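Local coordinates for protein putative gamma-glutamylcyclotransferase PH0828 (Pyrococcus horikoshii, PDB 1V30) that is a putative gamma-glutamylcyclotransferase, probably acting on gamma-glutamyl compounds, although its activity has not been established, at residues S7-K18 with K58-F69. Numbering follows the deposited sequence.
Sequences SVRIAVYGTLRK and KVEVYEVDKETF
OE1 of E60 is held by two donors: K18 N from the facing segment (2.9 Å, on its syn lone pair) and, two residues further along its own strand, Y62 OH, which donates to OE1 at 2.6 Å from the anti side, tilted out of the carboxylate plane. E60 OE2 is met from above that plane by NE of R17, a salt bridge of 2.8 Å lying in the guanidinium plane, and the guanidinium and carboxylate planes are turned 87° apart. The arginine, bent at chi3 (64°), brings NE round to the carboxylate, while its NH1 reaches D111 and a water bridging Y13 O and K58 O.

Behind this cluster, strands 8-12 and 56-64 pair antiparallel, V8, I10 and V12 exchanging two backbone bonds each with V64, Y62 and E60. On the face that carries these residues, V12 CG2 lies 3.9 Å from Y62 CE1, I10 CD1 packs on V64 CG1 (4.0 Å), and I10 CG2 meets the F69 ring edge at CD1 (3.9 Å), joining helix 66-72 to the sheet.

With an alanine at E60, K18 N and Y62 OH are likely to lose their shared acceptor, and R17 NE its carboxylate mate, although D111 still pairs with R17 NH1. The buried carboxylate thus ties to the sheet the loop Y13 to L16, which by analogy with related enzymes probably binds substrate; its Y13 and L16 backbone N-H groups, with weaker help from G14 and T15, bind a sulfonate probably from the crystallisation liquor, consistent with an anion-accepting pocket.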
loop_
_atom_site.group_PDB
_atom_site.type_symbol
_atom_site.label_atom_id
_atom_site.label_comp_id
_atom_site.label_asym_id
_atom_site.label_seq_id
_atom_site.Cartn_x
_atom_site.Cartn_y
_atom_site.Cartn_z
ATOM N N SER A 7 -13.106 14.382 2.126
ATOM C CA SER A 7 -12.356 13.299 2.827
ATOM C C SER A 7 -12.403 12.004 2.020
ATOM O O SER A 7 -13.475 11.546 1.625
ATOM C CB SER A 7 -12.953 13.064 4.217
ATOM O OG SER A 7 -12.264 12.035 4.904
ATOM N N VAL A 8 -11.234 11.421 1.778
ATOM C CA VAL A 8 -11.131 10.181 1.015
ATOM C C VAL A 8 -10.496 9.077 1.857
ATOM O O VAL A 8 -9.524 9.311 2.574
ATOM C CB VAL A 8 -10.267 10.372 -0.256
ATOM C CG1 VAL A 8 -10.241 9.088 -1.069
ATOM C CG2 VAL A 8 -10.810 11.522 -1.089
ATOM N N ARG A 9 -11.051 7.874 1.764
ATOM C CA ARG A 9 -10.522 6.736 2.505
ATOM C C ARG A 9 -9.576 5.975 1.581
ATOM O O ARG A 9 -9.955 5.618 0.463
ATOM C CB ARG A 9 -11.668 5.823 2.954
ATOM C CG ARG A 9 -11.257 4.726 3.922
ATOM C CD ARG A 9 -12.466 3.934 4.413
ATOM N NE ARG A 9 -13.423 4.777 5.124
ATOM C CZ ARG A 9 -14.686 4.966 4.749
ATOM N NH1 ARG A 9 -15.165 4.369 3.665
ATOM N NH2 ARG A 9 -15.472 5.761 5.461
ATOM N N ILE A 10 -8.345 5.742 2.033
ATOM C CA ILE A 10 -7.370 5.013 1.227
ATOM C C ILE A 10 -6.791 3.823 1.987
ATOM O O ILE A 10 -6.752 3.824 3.223
ATOM C CB ILE A 10 -6.196 5.925 0.768
ATOM C CG1 ILE A 10 -5.398 6.416 1.978
ATOM C CG2 ILE A 10 -6.736 7.113 -0.029
ATOM C CD1 ILE A 10 -4.188 7.254 1.612
ATOM N N ALA A 11 -6.354 2.812 1.242
ATOM C CA ALA A 11 -5.763 1.605 1.811
ATOM C C ALA A 11 -4.390 1.463 1.170
ATOM O O ALA A 11 -4.278 1.235 -0.042
ATOM C CB ALA A 11 -6.626 0.396 1.490
ATOM N N VAL A 12 -3.346 1.609 1.981
ATOM C CA VAL A 12 -1.981 1.531 1.480
ATOM C C VAL A 12 -1.235 0.302 1.986
ATOM O O VAL A 12 -1.302 -0.048 3.170
ATOM C CB VAL A 12 -1.203 2.830 1.814
ATOM C CG1 VAL A 12 -1.887 4.016 1.133
ATOM C CG2 VAL A 12 -1.140 3.054 3.327
ATOM N N TYR A 13 -0.536 -0.357 1.070
ATOM C CA TYR A 13 0.195 -1.582 1.369
ATOM C C TYR A 13 1.704 -1.450 1.266
ATOM O O TYR A 13 2.428 -2.349 1.691
ATOM C CB TYR A 13 -0.238 -2.676 0.393
ATOM C CG TYR A 13 -0.042 -2.279 -1.062
ATOM C CD1 TYR A 13 -1.069 -1.672 -1.788
ATOM C CD2 TYR A 13 1.180 -2.495 -1.711
ATOM C CE1 TYR A 13 -0.883 -1.296 -3.131
ATOM C CE2 TYR A 13 1.373 -2.120 -3.047
ATOM C CZ TYR A 13 0.338 -1.527 -3.748
ATOM O OH TYR A 13 0.525 -1.216 -5.078
ATOM N N GLY A 14 2.182 -0.347 0.709
ATOM C CA GLY A 14 3.613 -0.220 0.526
ATOM C C GLY A 14 4.283 1.080 0.890
ATOM O O GLY A 14 4.434 1.410 2.065
ATOM N N THR A 15 4.685 1.815 -0.138
ATOM C CA THR A 15 5.413 3.067 0.000
ATOM C C THR A 15 4.821 4.122 0.932
ATOM O O THR A 15 5.563 4.897 1.548
ATOM C CB THR A 15 5.642 3.657 -1.403
ATOM O OG1 THR A 15 6.071 2.604 -2.278
ATOM C CG2 THR A 15 6.706 4.726 -1.371
ATOM N N LEU A 16 3.500 4.146 1.047
ATOM C CA LEU A 16 2.826 5.114 1.906
ATOM C C LEU A 16 2.600 4.637 3.349
ATOM O O LEU A 16 2.180 5.420 4.202
ATOM C CB LEU A 16 1.491 5.528 1.278
ATOM C CG LEU A 16 1.571 6.397 0.013
ATOM C CD1 LEU A 16 0.240 6.354 -0.717
ATOM C CD2 LEU A 16 1.950 7.826 0.381
ATOM N N ARG A 17 2.874 3.367 3.629
ATOM C CA ARG A 17 2.687 2.857 4.988
ATOM C C ARG A 17 3.622 3.542 5.980
ATOM O O ARG A 17 4.669 4.075 5.609
ATOM C CB ARG A 17 2.904 1.338 5.038
ATOM C CG ARG A 17 1.742 0.520 4.484
ATOM C CD ARG A 17 1.934 -0.969 4.746
ATOM N NE ARG A 17 1.923 -1.262 6.180
ATOM C CZ ARG A 17 2.172 -2.456 6.710
ATOM N NH1 ARG A 17 2.457 -3.494 5.938
ATOM N NH2 ARG A 17 2.143 -2.613 8.025
ATOM N N LYS A 18 3.225 3.537 7.248
ATOM C CA LYS A 18 4.027 4.147 8.298
ATOM C C LYS A 18 5.473 3.659 8.241
ATOM O O LYS A 18 5.732 2.455 8.173
ATOM C CB LYS A 18 3.429 3.810 9.664
ATOM C CG LYS A 18 4.278 4.259 10.837
ATOM C CD LYS A 18 3.672 3.790 12.139
ATOM C CE LYS A 18 4.705 3.783 13.251
ATOM N NZ LYS A 18 4.109 3.260 14.507
ATOM N N LYS A 58 -1.898 -7.009 3.293
ATOM C CA LYS A 58 -2.012 -6.179 4.483
ATOM C C LYS A 58 -1.953 -4.706 4.099
ATOM O O LYS A 58 -1.062 -4.277 3.355
ATOM C CB LYS A 58 -0.885 -6.486 5.474
ATOM C CG LYS A 58 -1.053 -5.799 6.821
ATOM C CD LYS A 58 0.193 -5.968 7.667
ATOM C CE LYS A 58 -0.026 -5.539 9.108
ATOM N NZ LYS A 58 -0.739 -6.578 9.902
ATOM N N VAL A 59 -2.908 -3.937 4.605
ATOM C CA VAL A 59 -2.960 -2.511 4.336
ATOM C C VAL A 59 -3.195 -1.720 5.611
ATOM O O VAL A 59 -3.637 -2.260 6.630
ATOM C CB VAL A 59 -4.119 -2.139 3.367
ATOM C CG1 VAL A 59 -3.888 -2.756 2.005
ATOM C CG2 VAL A 59 -5.463 -2.585 3.957
ATOM N N GLU A 60 -2.863 -0.439 5.537
ATOM C CA GLU A 60 -3.111 0.511 6.609
ATOM C C GLU A 60 -4.178 1.394 5.977
ATOM O O GLU A 60 -4.007 1.864 4.848
ATOM C CB GLU A 60 -1.864 1.338 6.911
ATOM C CG GLU A 60 -0.840 0.612 7.758
ATOM C CD GLU A 60 0.482 1.347 7.843
ATOM O OE1 GLU A 60 0.507 2.583 7.675
ATOM O OE2 GLU A 60 1.500 0.675 8.092
ATOM N N VAL A 61 -5.284 1.606 6.681
ATOM C CA VAL A 61 -6.367 2.419 6.145
ATOM C C VAL A 61 -6.385 3.803 6.781
ATOM O O VAL A 61 -6.341 3.937 8.010
ATOM C CB VAL A 61 -7.730 1.731 6.363
ATOM C CG1 VAL A 61 -8.834 2.528 5.678
ATOM C CG2 VAL A 61 -7.685 0.314 5.815
ATOM N N TYR A 62 -6.448 4.828 5.935
ATOM C CA TYR A 62 -6.456 6.214 6.386
ATOM C C TYR A 62 -7.585 7.025 5.782
ATOM O O TYR A 62 -8.131 6.680 4.730
ATOM C CB TYR A 62 -5.159 6.930 5.994
ATOM C CG TYR A 62 -3.899 6.401 6.619
ATOM C CD1 TYR A 62 -3.271 5.264 6.114
ATOM C CD2 TYR A 62 -3.337 7.033 7.726
ATOM C CE1 TYR A 62 -2.112 4.768 6.695
ATOM C CE2 TYR A 62 -2.180 6.547 8.316
ATOM C CZ TYR A 62 -1.573 5.416 7.797
ATOM O OH TYR A 62 -0.435 4.920 8.384
ATOM N N GLU A 63 -7.922 8.113 6.464
ATOM C CA GLU A 63 -8.917 9.059 5.982
ATOM C C GLU A 63 -8.061 10.284 5.690
ATOM O O GLU A 63 -7.350 10.768 6.574
ATOM C CB GLU A 63 -9.945 9.415 7.061
ATOM C CG GLU A 63 -10.888 8.298 7.467
ATOM C CD GLU A 63 -12.054 8.811 8.298
ATOM O OE1 GLU A 63 -12.788 7.985 8.880
ATOM O OE2 GLU A 63 -12.239 10.044 8.365
ATOM N N VAL A 64 -8.102 10.771 4.453
ATOM C CA VAL A 64 -7.318 11.939 4.066
ATOM C C VAL A 64 -8.235 12.972 3.424
ATOM O O VAL A 64 -9.265 12.615 2.854
ATOM C CB VAL A 64 -6.213 11.564 3.046
ATOM C CG1 VAL A 64 -5.334 10.465 3.612
ATOM C CG2 VAL A 64 -6.838 11.120 1.730
ATOM N N ASP A 65 -7.879 14.251 3.519
ATOM C CA ASP A 65 -8.712 15.273 2.899
ATOM C C ASP A 65 -8.454 15.302 1.397
ATOM O O ASP A 65 -7.507 14.681 0.907
ATOM C CB ASP A 65 -8.474 16.660 3.518
ATOM C CG ASP A 65 -7.023 17.083 3.492
ATOM O OD1 ASP A 65 -6.362 16.914 2.447
ATOM O OD2 ASP A 65 -6.545 17.611 4.518
ATOM N N LYS A 66 -9.306 16.014 0.672
ATOM C CA LYS A 66 -9.206 16.111 -0.778
ATOM C C LYS A 66 -7.849 16.603 -1.270
ATOM O O LYS A 66 -7.258 16.014 -2.179
ATOM C CB LYS A 66 -10.309 17.029 -1.309
ATOM C CG LYS A 66 -10.382 17.122 -2.826
ATOM C CD LYS A 66 -11.597 17.933 -3.257
ATOM C CE LYS A 66 -11.702 18.033 -4.770
ATOM N NZ LYS A 66 -12.941 18.749 -5.184
ATOM N N GLU A 67 -7.353 17.677 -0.667
ATOM C CA GLU A 67 -6.075 18.252 -1.063
ATOM C C GLU A 67 -4.946 17.237 -0.910
ATOM O O GLU A 67 -4.103 17.099 -1.795
ATOM C CB GLU A 67 -5.791 19.502 -0.225
ATOM C CG GLU A 67 -4.969 20.567 -0.937
ATOM C CD GLU A 67 -3.478 20.383 -0.763
ATOM O OE1 GLU A 67 -3.010 20.439 0.392
ATOM O OE2 GLU A 67 -2.774 20.190 -1.779
ATOM N N THR A 68 -4.938 16.518 0.208
ATOM C CA THR A 68 -3.908 15.517 0.454
ATOM C C THR A 68 -3.983 14.397 -0.582
ATOM O O THR A 68 -2.963 13.993 -1.140
ATOM C CB THR A 68 -4.048 14.912 1.865
ATOM O OG1 THR A 68 -3.857 15.942 2.844
ATOM C CG2 THR A 68 -3.014 13.818 2.083
ATOM N N PHE A 69 -5.188 13.900 -0.846
ATOM C CA PHE A 69 -5.345 12.835 -1.829
ATOM C C PHE A 69 -4.855 13.274 -3.206
ATOM O O PHE A 69 -4.148 12.530 -3.885
ATOM C CB PHE A 69 -6.805 12.398 -1.945
ATOM C CG PHE A 69 -7.014 11.304 -2.953
ATOM C CD1 PHE A 69 -6.740 9.980 -2.627
ATOM C CD2 PHE A 69 -7.416 11.606 -4.249
ATOM C CE1 PHE A 69 -6.859 8.972 -3.580
ATOM C CE2 PHE A 69 -7.538 10.604 -5.210
ATOM C CZ PHE A 69 -7.259 9.286 -4.873
HETATM O O HOH W 1 -11.481 17.424 1.924
HETATM O O HOH W 2 1.739 -4.361 3.310
HETATM O O HOH W 3 4.005 0.505 8.496
#